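KLLA0B12012p (Kluyveromyces lactis, PDB 6Y3P) probably binds ATP through its C-terminal ATP-grasp domain, of the tubulin-tyrosine ligase family, and is a direct partner of the mRNA decapping enzyme Dcp2. Local coordinates at residues V231-L236 against Q299-V304; C219-S224 against F329-L334; A105-F110 against K342-N347. All coordinates share one frame; numbering follows the deposited sequence.

Interaction 1. Residues V231-L236 against Q299-V304; sequences VYDRML and QIHEAV
Three side chains of helix 290-313 meet segment 231-236, on strand 228-239, and the hollow among them is filled mainly by the forked side chain of Val231. Its two methyls split the work. Val231 CG1, anti to the backbone N (chi1 171°), lies 3.6 Å from His301 CD2, crossing the imidazole obliquely, and also nears Ile300 CG2. Val231 CG2 runs the other way and meets Val304 CG1 tip to tip at 3.6 Å. A second bump comes from Met235, whose chain is extended beyond CG, so that SD reaches Ile300 CD1 at 3.6 Å while the terminal CE lies 3.8 Å from Ile300 CG2. Along one flank, Asp233 closes the interface with a polar clasp: His301 NE2 donates to Asp233 OD1 (2.7 Å, N-H...O angle 148°). The acceptor uses its syn lone pair, and carboxylate and imidazole planes lie only 11° apart, which favours one rotation of the ring. The carboxylate would probably raise the proton affinity of the imidazole. Cys219 and Val394, from the strands flanking Val231, complete the apolar surroundings. Helix 290-313 thus lies with Ile300 and Val304 against one face of the antiparallel sheet, the alpha/beta layering of the ATP-grasp fold.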
loop_
_atom_site.group_PDB
_atom_site.type_symbol
_atom_site.label_atom_id
_atom_site.label_comp_id
_atom_site.label_asym_id
_atom_site.label_seq_id
_atom_site.Cartn_x
_atom_site.Cartn_y
_atom_site.Cartn_z
ATOM N N VAL A 231 -4.927 -9.858 6.419
ATOM C CA VAL A 231 -5.599 -9.005 5.449
ATOM C C VAL A 231 -7.031 -8.796 5.942
ATOM O O VAL A 231 -7.711 -9.741 6.334
ATOM C CB VAL A 231 -5.526 -9.595 4.023
ATOM C CG1 VAL A 231 -6.411 -8.830 3.053
ATOM C CG2 VAL A 231 -4.087 -9.638 3.513
ATOM N N TYR A 232 -7.452 -7.542 5.978
ATOM C CA TYR A 232 -8.801 -7.134 6.346
ATOM C C TYR A 232 -9.668 -7.184 5.061
ATOM O O TYR A 232 -9.414 -6.439 4.108
ATOM C CB TYR A 232 -8.777 -5.726 6.977
ATOM C CG TYR A 232 -10.115 -5.316 7.542
ATOM C CD1 TYR A 232 -10.858 -6.190 8.341
ATOM C CD2 TYR A 232 -10.636 -4.055 7.298
ATOM C CE1 TYR A 232 -12.105 -5.824 8.851
ATOM C CE2 TYR A 232 -11.876 -3.673 7.813
ATOM C CZ TYR A 232 -12.604 -4.562 8.590
ATOM O OH TYR A 232 -13.808 -4.176 9.113
ATOM N N ASP A 233 -10.642 -8.109 5.030
ATOM C CA ASP A 233 -11.503 -8.368 3.867
ATOM C C ASP A 233 -12.579 -7.319 3.580
ATOM O O ASP A 233 -13.227 -7.424 2.550
ATOM C CB ASP A 233 -12.146 -9.768 3.937
ATOM C CG ASP A 233 -11.259 -10.849 3.340
ATOM O OD1 ASP A 233 -10.180 -10.502 2.797
ATOM O OD2 ASP A 233 -11.641 -12.038 3.414
ATOM N N ARG A 234 -12.766 -6.331 4.456
ATOM C CA ARG A 234 -13.716 -5.252 4.205
ATOM C C ARG A 234 -12.859 -4.131 3.618
ATOM O O ARG A 234 -12.214 -3.377 4.350
ATOM C CB ARG A 234 -14.432 -4.841 5.493
ATOM C CG ARG A 234 -15.261 -5.994 6.119
ATOM C CD ARG A 234 -16.204 -5.502 7.221
ATOM N NE ARG A 234 -17.174 -4.527 6.711
ATOM C CZ ARG A 234 -17.908 -3.723 7.467
ATOM N NH1 ARG A 234 -17.818 -3.780 8.792
ATOM N NH2 ARG A 234 -18.752 -2.864 6.907
ATOM N N MET A 235 -12.725 -4.138 2.290
ATOM C CA MET A 235 -11.865 -3.206 1.580
ATOM C C MET A 235 -12.615 -1.979 1.025
ATOM O O MET A 235 -13.845 -1.922 1.049
ATOM C CB MET A 235 -11.052 -3.925 0.498
ATOM C CG MET A 235 -10.721 -5.362 0.825
ATOM S SD MET A 235 -9.680 -6.053 -0.476
ATOM C CE MET A 235 -9.249 -7.647 0.266
ATOM N N LEU A 236 -11.865 -0.971 0.595
ATOM C CA LEU A 236 -12.437 0.280 0.113
ATOM C C LEU A 236 -12.165 0.452 -1.353
ATOM O O LEU A 236 -11.087 0.095 -1.842
ATOM C CB LEU A 236 -11.793 1.475 0.855
ATOM C CG LEU A 236 -12.251 1.839 2.280
ATOM C CD1 LEU A 236 -12.022 0.714 3.248
ATOM C CD2 LEU A 236 -11.475 3.013 2.799
ATOM N N GLN A 299 -6.695 -13.099 -5.184
ATOM C CA GLN A 299 -5.493 -12.420 -5.730
ATOM C C GLN A 299 -4.837 -11.499 -4.715
ATOM O O GLN A 299 -3.610 -11.494 -4.611
ATOM C CB GLN A 299 -5.825 -11.563 -6.956
ATOM C CG GLN A 299 -6.345 -12.323 -8.159
ATOM C CD GLN A 299 -6.778 -11.344 -9.218
ATOM O OE1 GLN A 299 -5.945 -10.678 -9.852
ATOM N NE2 GLN A 299 -8.100 -11.220 -9.415
ATOM N N ILE A 300 -5.639 -10.731 -3.952
ATOM C CA ILE A 300 -5.093 -9.800 -2.947
ATOM C C ILE A 300 -4.324 -10.562 -1.840
ATOM O O ILE A 300 -3.199 -10.188 -1.488
ATOM C CB ILE A 300 -6.180 -8.822 -2.408
ATOM C CG1 ILE A 300 -6.429 -7.713 -3.456
ATOM C CG2 ILE A 300 -5.765 -8.212 -1.044
ATOM C CD1 ILE A 300 -7.751 -6.898 -3.358
ATOM N N HIS A 301 -4.918 -11.628 -1.321
ATOM C CA HIS A 301 -4.305 -12.442 -0.269
ATOM C C HIS A 301 -3.058 -13.085 -0.765
ATOM O O HIS A 301 -2.102 -13.170 -0.025
ATOM C CB HIS A 301 -5.262 -13.542 0.159
ATOM C CG HIS A 301 -6.461 -13.041 0.872
ATOM N ND1 HIS A 301 -7.313 -13.899 1.510
ATOM C CD2 HIS A 301 -6.903 -11.780 1.040
ATOM C CE1 HIS A 301 -8.241 -13.138 2.057
ATOM N NE2 HIS A 301 -8.020 -11.858 1.810
ATOM N N GLU A 302 -3.054 -13.542 -2.013
ATOM C CA GLU A 302 -1.882 -14.149 -2.598
ATOM C C GLU A 302 -0.739 -13.160 -2.767
ATOM O O GLU A 302 0.398 -13.481 -2.418
ATOM C CB GLU A 302 -2.253 -14.847 -3.912
ATOM C CG GLU A 302 -1.300 -15.953 -4.313
ATOM C CD GLU A 302 -0.856 -16.941 -3.245
ATOM O OE1 GLU A 302 -1.653 -17.277 -2.335
ATOM O OE2 GLU A 302 0.302 -17.402 -3.346
ATOM N N ALA A 303 -1.053 -11.946 -3.253
ATOM C CA ALA A 303 -0.089 -10.875 -3.514
ATOM C C ALA A 303 0.565 -10.331 -2.237
ATOM O O ALA A 303 1.785 -10.105 -2.219
ATOM C CB ALA A 303 -0.734 -9.765 -4.323
ATOM N N VAL A 304 -0.248 -10.165 -1.162
ATOM C CA VAL A 304 0.185 -9.719 0.163
ATOM C C VAL A 304 1.178 -10.761 0.776
ATOM O O VAL A 304 2.251 -10.391 1.237
ATOM C CB VAL A 304 -1.041 -9.437 1.095
ATOM C CG1 VAL A 304 -0.607 -9.327 2.542
ATOM C CG2 VAL A 304 -1.796 -8.164 0.675
#

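Interaction 2. Residues C219-S224 against F329-L334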
loop_
_atom_site.group_PDB
_atom_site.type_symbol
_atom_site.label_atom_id
_atom_site.label_comp_id
_atom_site.label_asym_id
_atom_site.label_seq_id
_atom_site.Cartn_x
_atom_site.Cartn_y
_atom_site.Cartn_z
ATOM N N CYS A 219 -6.710 -1.662 0.665
ATOM C CA CYS A 219 -6.793 -2.855 1.490
ATOM C C CYS A 219 -5.928 -2.645 2.773
ATOM O O CYS A 219 -4.731 -2.352 2.660
ATOM C CB CYS A 219 -6.327 -4.058 0.667
ATOM S SG CYS A 219 -6.284 -5.624 1.576
ATOM N N TYR A 220 -6.541 -2.724 3.984
ATOM C CA TYR A 220 -5.756 -2.616 5.228
ATOM C C TYR A 220 -5.156 -3.965 5.571
ATOM O O TYR A 220 -5.865 -4.965 5.634
ATOM C CB TYR A 220 -6.568 -2.066 6.397
ATOM C CG TYR A 220 -7.091 -0.683 6.096
ATOM C CD1 TYR A 220 -6.223 0.404 5.996
ATOM C CD2 TYR A 220 -8.446 -0.464 5.859
ATOM C CE1 TYR A 220 -6.693 1.680 5.686
ATOM C CE2 TYR A 220 -8.932 0.810 5.558
ATOM C CZ TYR A 220 -8.051 1.883 5.489
ATOM O OH TYR A 220 -8.497 3.142 5.198
ATOM N N VAL A 221 -3.840 -3.993 5.730
ATOM C CA VAL A 221 -3.066 -5.187 5.999
ATOM C C VAL A 221 -2.367 -4.993 7.330
ATOM O O VAL A 221 -1.651 -4.013 7.491
ATOM C CB VAL A 221 -2.069 -5.449 4.848
ATOM C CG1 VAL A 221 -1.199 -6.676 5.139
ATOM C CG2 VAL A 221 -2.792 -5.605 3.517
ATOM N N THR A 222 -2.583 -5.909 8.290
ATOM C CA THR A 222 -1.948 -5.816 9.602
ATOM C C THR A 222 -0.899 -6.883 9.748
ATOM O O THR A 222 -1.183 -8.062 9.589
ATOM C CB THR A 222 -2.980 -5.827 10.767
ATOM O OG1 THR A 222 -3.996 -4.866 10.519
ATOM C CG2 THR A 222 -2.350 -5.545 12.127
ATOM N N CYS A 223 0.318 -6.460 10.025
ATOM C CA CYS A 223 1.430 -7.340 10.363
ATOM C C CYS A 223 1.485 -7.363 11.837
ATOM O O CYS A 223 1.446 -6.307 12.445
ATOM C CB CYS A 223 2.744 -6.829 9.791
ATOM S SG CYS A 223 2.946 -7.196 8.050
ATOM N N SER A 224 1.623 -8.535 12.412
ATOM C CA SER A 224 1.729 -8.697 13.856
ATOM C C SER A 224 2.945 -9.571 14.231
ATOM O O SER A 224 3.052 -10.698 13.754
ATOM C CB SER A 224 0.444 -9.298 14.414
ATOM O OG SER A 224 0.578 -9.420 15.819
ATOM N N PHE A 329 -0.944 -1.372 7.456
ATOM C CA PHE A 329 -0.549 -0.649 6.264
ATOM C C PHE A 329 -1.754 -0.547 5.330
ATOM O O PHE A 329 -2.651 -1.393 5.378
ATOM C CB PHE A 329 0.563 -1.415 5.520
ATOM C CG PHE A 329 1.804 -1.746 6.312
ATOM C CD1 PHE A 329 1.900 -2.941 7.018
ATOM C CD2 PHE A 329 2.912 -0.904 6.281
ATOM C CE1 PHE A 329 3.074 -3.273 7.713
ATOM C CE2 PHE A 329 4.089 -1.237 6.972
ATOM C CZ PHE A 329 4.156 -2.414 7.689
ATOM N N GLY A 330 -1.712 0.467 4.463
ATOM C CA GLY A 330 -2.686 0.701 3.412
ATOM C C GLY A 330 -2.151 0.228 2.074
ATOM O O GLY A 330 -1.263 0.865 1.503
ATOM N N PHE A 331 -2.652 -0.929 1.582
ATOM C CA PHE A 331 -2.229 -1.472 0.297
ATOM C C PHE A 331 -3.136 -0.960 -0.801
ATOM O O PHE A 331 -4.348 -1.128 -0.730
ATOM C CB PHE A 331 -2.196 -3.001 0.304
ATOM C CG PHE A 331 -0.937 -3.637 0.832
ATOM C CD1 PHE A 331 -0.498 -3.381 2.127
ATOM C CD2 PHE A 331 -0.277 -4.613 0.098
ATOM C CE1 PHE A 331 0.612 -4.036 2.640
ATOM C CE2 PHE A 331 0.840 -5.265 0.614
ATOM C CZ PHE A 331 1.277 -4.974 1.882
ATOM N N ASP A 332 -2.544 -0.315 -1.799
ATOM C CA ASP A 332 -3.288 0.218 -2.928
ATOM C C ASP A 332 -3.088 -0.608 -4.178
ATOM O O ASP A 332 -1.964 -0.769 -4.695
ATOM C CB ASP A 332 -3.010 1.711 -3.152
ATOM C CG ASP A 332 -3.558 2.542 -1.997
ATOM O OD1 ASP A 332 -4.773 2.876 -2.023
ATOM O OD2 ASP A 332 -2.806 2.778 -1.031
ATOM N N PHE A 333 -4.210 -1.173 -4.622
ATOM C CA PHE A 333 -4.342 -2.006 -5.803
ATOM C C PHE A 333 -5.220 -1.347 -6.874
ATOM O O PHE A 333 -6.245 -0.756 -6.565
ATOM C CB PHE A 333 -5.015 -3.340 -5.432
ATOM C CG PHE A 333 -4.213 -4.269 -4.569
ATOM C CD1 PHE A 333 -3.336 -5.181 -5.133
ATOM C CD2 PHE A 333 -4.395 -4.293 -3.192
ATOM C CE1 PHE A 333 -2.610 -6.069 -4.320
ATOM C CE2 PHE A 333 -3.644 -5.157 -2.386
ATOM C CZ PHE A 333 -2.757 -6.031 -2.957
ATOM N N LEU A 334 -4.851 -1.537 -8.132
ATOM C CA LEU A 334 -5.617 -1.141 -9.313
ATOM C C LEU A 334 -6.303 -2.430 -9.830
ATOM O O LEU A 334 -5.792 -3.534 -9.636
ATOM C CB LEU A 334 -4.667 -0.592 -10.382
ATOM C CG LEU A 334 -4.422 0.933 -10.409
ATOM C CD1 LEU A 334 -3.857 1.453 -9.114
ATOM C CD2 LEU A 334 -3.470 1.313 -11.529
#
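Four backbone hydrogen bonds, in two reciprocal pairs, join strand segments 219-224 and 329-334. Cys219 and Phe331 form one hydrogen-bonded pair: Cys219 N donates to Phe331 O at 2.8 Å, and Phe331 N returns the bond to Cys219 O at 2.7 Å. Val221 and Phe329 form the next, with Val221 N to Phe329 O at 2.9 Å and Phe329 N to Val221 O at 2.7 Å. All four are nearly straight, the least linear, Phe331 N to Cys219 O, having an N-H...O angle of 165°, and every donor lies in the plane of its acceptor carbonyl. Between them, Tyr220 and Gly330 make a non-hydrogen-bonded pair; the Tyr220 CA-H also points at Phe329 O, giving that oxygen a weaker second contact. The outward-facing amides and carbonyls are engaged by the neighbouring strands, Tyr220 pairing with Tyr232 and Gly330 with Asn347. On the opposite sheet face from Tyr220, Val221 CG2 sits over one face of the Phe331 ring, 3.9 Å from its centroid, in a CH-pi contact. Cys223 SG approaches Phe329 CE1 obliquely at 3.9 Å. Beyond the bridged residues, the Asp332 carboxylate is held by a salt bridge to Arg218. Paired bonds of this kind, with axes at 138° between N-to-C directions, are characteristic of adjacent strands in a twisted antiparallel sheet, here inside the ATP-grasp domain.

Interaction 3. Residues A105-F110 against K342-N347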
loop_
_atom_site.group_PDB
_atom_site.type_symbol
_atom_site.label_atom_id
_atom_site.label_comp_id
_atom_site.label_asym_id
_atom_site.label_seq_id
_atom_site.Cartn_x
_atom_site.Cartn_y
_atom_site.Cartn_z
ATOM N N ALA A 105 0.708 -9.351 -10.781
ATOM C CA ALA A 105 0.013 -8.475 -9.837
ATOM C C ALA A 105 0.827 -7.274 -9.290
ATOM O O ALA A 105 0.598 -6.846 -8.166
ATOM C CB ALA A 105 -0.521 -9.319 -8.681
ATOM N N PHE A 106 1.712 -6.685 -10.100
ATOM C CA PHE A 106 2.509 -5.530 -9.674
ATOM C C PHE A 106 2.823 -4.578 -10.829
ATOM O O PHE A 106 3.230 -5.021 -11.907
ATOM C CB PHE A 106 3.814 -5.992 -8.989
ATOM C CG PHE A 106 4.753 -4.885 -8.586
ATOM C CD1 PHE A 106 4.354 -3.904 -7.682
ATOM C CD2 PHE A 106 6.053 -4.842 -9.075
ATOM C CE1 PHE A 106 5.241 -2.903 -7.276
ATOM C CE2 PHE A 106 6.932 -3.834 -8.673
ATOM C CZ PHE A 106 6.521 -2.877 -7.775
ATOM N N LEU A 107 2.661 -3.273 -10.583
ATOM C CA LEU A 107 2.942 -2.241 -11.566
ATOM C C LEU A 107 4.318 -1.759 -11.287
ATOM O O LEU A 107 4.543 -1.104 -10.276
ATOM C CB LEU A 107 1.928 -1.073 -11.491
ATOM C CG LEU A 107 0.507 -1.418 -11.859
ATOM C CD1 LEU A 107 -0.411 -0.289 -11.533
ATOM C CD2 LEU A 107 0.378 -1.842 -13.317
ATOM N N GLU A 108 5.269 -2.188 -12.121
ATOM C CA GLU A 108 6.669 -1.824 -11.991
ATOM C C GLU A 108 6.835 -0.331 -12.217
ATOM O O GLU A 108 6.052 0.276 -12.949
ATOM C CB GLU A 108 7.507 -2.543 -13.048
ATOM C CG GLU A 108 7.522 -4.047 -12.931
ATOM C CD GLU A 108 8.200 -4.680 -14.124
ATOM O OE1 GLU A 108 7.627 -4.608 -15.235
ATOM O OE2 GLU A 108 9.324 -5.206 -13.957
ATOM N N SER A 109 7.849 0.249 -11.587
ATOM C CA SER A 109 8.244 1.641 -11.759
ATOM C C SER A 109 9.761 1.674 -11.811
ATOM O O SER A 109 10.434 0.778 -11.279
ATOM C CB SER A 109 7.718 2.521 -10.632
ATOM O OG SER A 109 8.172 2.049 -9.375
ATOM N N PHE A 110 10.296 2.658 -12.526
ATOM C CA PHE A 110 11.729 2.843 -12.690
ATOM C C PHE A 110 12.013 4.315 -12.628
ATOM O O PHE A 110 11.120 5.118 -12.863
ATOM C CB PHE A 110 12.216 2.282 -14.032
ATOM C CG PHE A 110 11.860 0.839 -14.283
ATOM C CD1 PHE A 110 10.684 0.502 -14.944
ATOM C CD2 PHE A 110 12.705 -0.185 -13.870
ATOM C CE1 PHE A 110 10.353 -0.838 -15.176
ATOM C CE2 PHE A 110 12.375 -1.524 -14.111
ATOM C CZ PHE A 110 11.203 -1.841 -14.764
ATOM N N LYS A 342 -3.566 -5.227 -9.491
ATOM C CA LYS A 342 -2.200 -4.825 -9.691
ATOM C C LYS A 342 -1.779 -3.992 -8.532
ATOM O O LYS A 342 -2.405 -2.981 -8.253
ATOM C CB LYS A 342 -1.978 -4.177 -11.082
ATOM C CG LYS A 342 -1.428 -5.229 -12.071
ATOM C CD LYS A 342 -1.687 -4.925 -13.544
ATOM C CE LYS A 342 -1.104 -5.970 -14.490
ATOM N NZ LYS A 342 0.397 -5.993 -14.505
ATOM N N LEU A 343 -0.783 -4.471 -7.773
ATOM C CA LEU A 343 -0.294 -3.699 -6.634
ATOM C C LEU A 343 0.441 -2.458 -7.127
ATOM O O LEU A 343 1.328 -2.542 -7.978
ATOM C CB LEU A 343 0.577 -4.523 -5.659
ATOM C CG LEU A 343 1.097 -3.765 -4.428
ATOM C CD1 LEU A 343 -0.035 -3.357 -3.490
ATOM C CD2 LEU A 343 2.139 -4.576 -3.703
ATOM N N LEU A 344 0.044 -1.307 -6.589
ATOM C CA LEU A 344 0.643 -0.049 -6.945
ATOM C C LEU A 344 1.617 0.397 -5.860
ATOM O O LEU A 344 2.753 0.743 -6.175
ATOM C CB LEU A 344 -0.462 1.000 -7.206
ATOM C CG LEU A 344 -0.010 2.437 -7.452
ATOM C CD1 LEU A 344 0.689 2.597 -8.829
ATOM C CD2 LEU A 344 -1.190 3.392 -7.318
ATOM N N GLU A 345 1.173 0.415 -4.589
ATOM C CA GLU A 345 2.002 0.885 -3.465
ATOM C C GLU A 345 1.488 0.412 -2.123
ATOM O O GLU A 345 0.338 -0.036 -1.989
ATOM C CB GLU A 345 2.090 2.426 -3.453
ATOM C CG GLU A 345 0.753 3.109 -3.190
ATOM C CD GLU A 345 0.667 4.588 -3.512
ATOM O OE1 GLU A 345 1.733 5.230 -3.647
ATOM O OE2 GLU A 345 -0.469 5.111 -3.606
ATOM N N VAL A 346 2.358 0.557 -1.118
ATOM C CA VAL A 346 2.095 0.227 0.270
ATOM C C VAL A 346 2.341 1.537 1.021
ATOM O O VAL A 346 3.392 2.143 0.878
ATOM C CB VAL A 346 3.009 -0.946 0.744
ATOM C CG1 VAL A 346 2.846 -1.235 2.235
ATOM C CG2 VAL A 346 2.784 -2.210 -0.090
ATOM N N ASN A 347 1.336 2.004 1.745
ATOM C CA ASN A 347 1.403 3.237 2.522
ATOM C C ASN A 347 1.369 2.936 4.012
ATOM O O ASN A 347 0.469 2.256 4.506
ATOM C CB ASN A 347 0.269 4.211 2.152
ATOM C CG ASN A 347 0.289 4.646 0.713
ATOM O OD1 ASN A 347 1.184 5.367 0.262
ATOM N ND2 ASN A 347 -0.689 4.193 -0.042
#
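A single beta bridge, Phe106 with Leu343, joins the segment leading into strand 109-113 to strand 341-347, and so brings together two antiparallel sheets of the ATP-grasp domain. Two backbone hydrogen bonds make the bridge, and their geometries differ. Leu107 N donates a hydrogen bond to Leu343 O at 3.0 Å, in the carbonyl plane, whereas Leu343 N approaches Ala105 O at 2.8 Å from 55° above the carbonyl plane, though its N-H...O line is nearly straight at 169°. Farther along, strand 341-347 carries a classic beta bulge, with two residues, Leu344 and Glu345, set against the single Asp332 of strand 326-335.

The side chain of Leu107 is best followed outward. Leu107 CB lies 3.9 Å from Leu343 O, the oxygen that accepts the bond from its own amide. With chi1 at -66°, Leu107 CG is anti to the carbonyl carbon and rests against Lys342 CB at 3.8 Å. The branches then part: Leu107 CD2 lies 3.7 Å from Lys342 CD, the two side chains crossing at about a right angle, while Leu107 CD1 reaches Leu344 CD1 at 4.1 Å. Leu334 and Gln198 also touch this side chain. Beyond its stem, Lys342 bends at chi4, and NZ forms a hydrogen bond with Arg104 O and a salt bridge with Glu199, so the ammonium has both a carbonyl and a carboxylate partner. Phe106, the bridge residue itself, has CG anti to its backbone N, which places Phe106 CD1 3.3 Å from Leu343 O.

In the fold
Interactions 1, 2 and 3 all reach one antiparallel sheet and are nested along the chain, each inside the loop closed by the next. Interactions 1 and 2 have centres about 7 Å apart and touch directly: Cys219 SG lies 3.5 Å from Val231 CG1 and 3.7 Å from Ile300 CG2, so helix 290-313 covers the sheet across both contacts. Interactions 2 and 3 have centres about 12 Å apart and are joined by probable backbone hydrogen bonds, Lys342 N to Leu334 O and Leu344 N to Asp332 O, each 2.8 Å. Centres of interactions 1 and 3 stand about 14 Å apart without touching; the strands of interaction 2, 215-224 and 326-335, lie between 228-239 and 341-347.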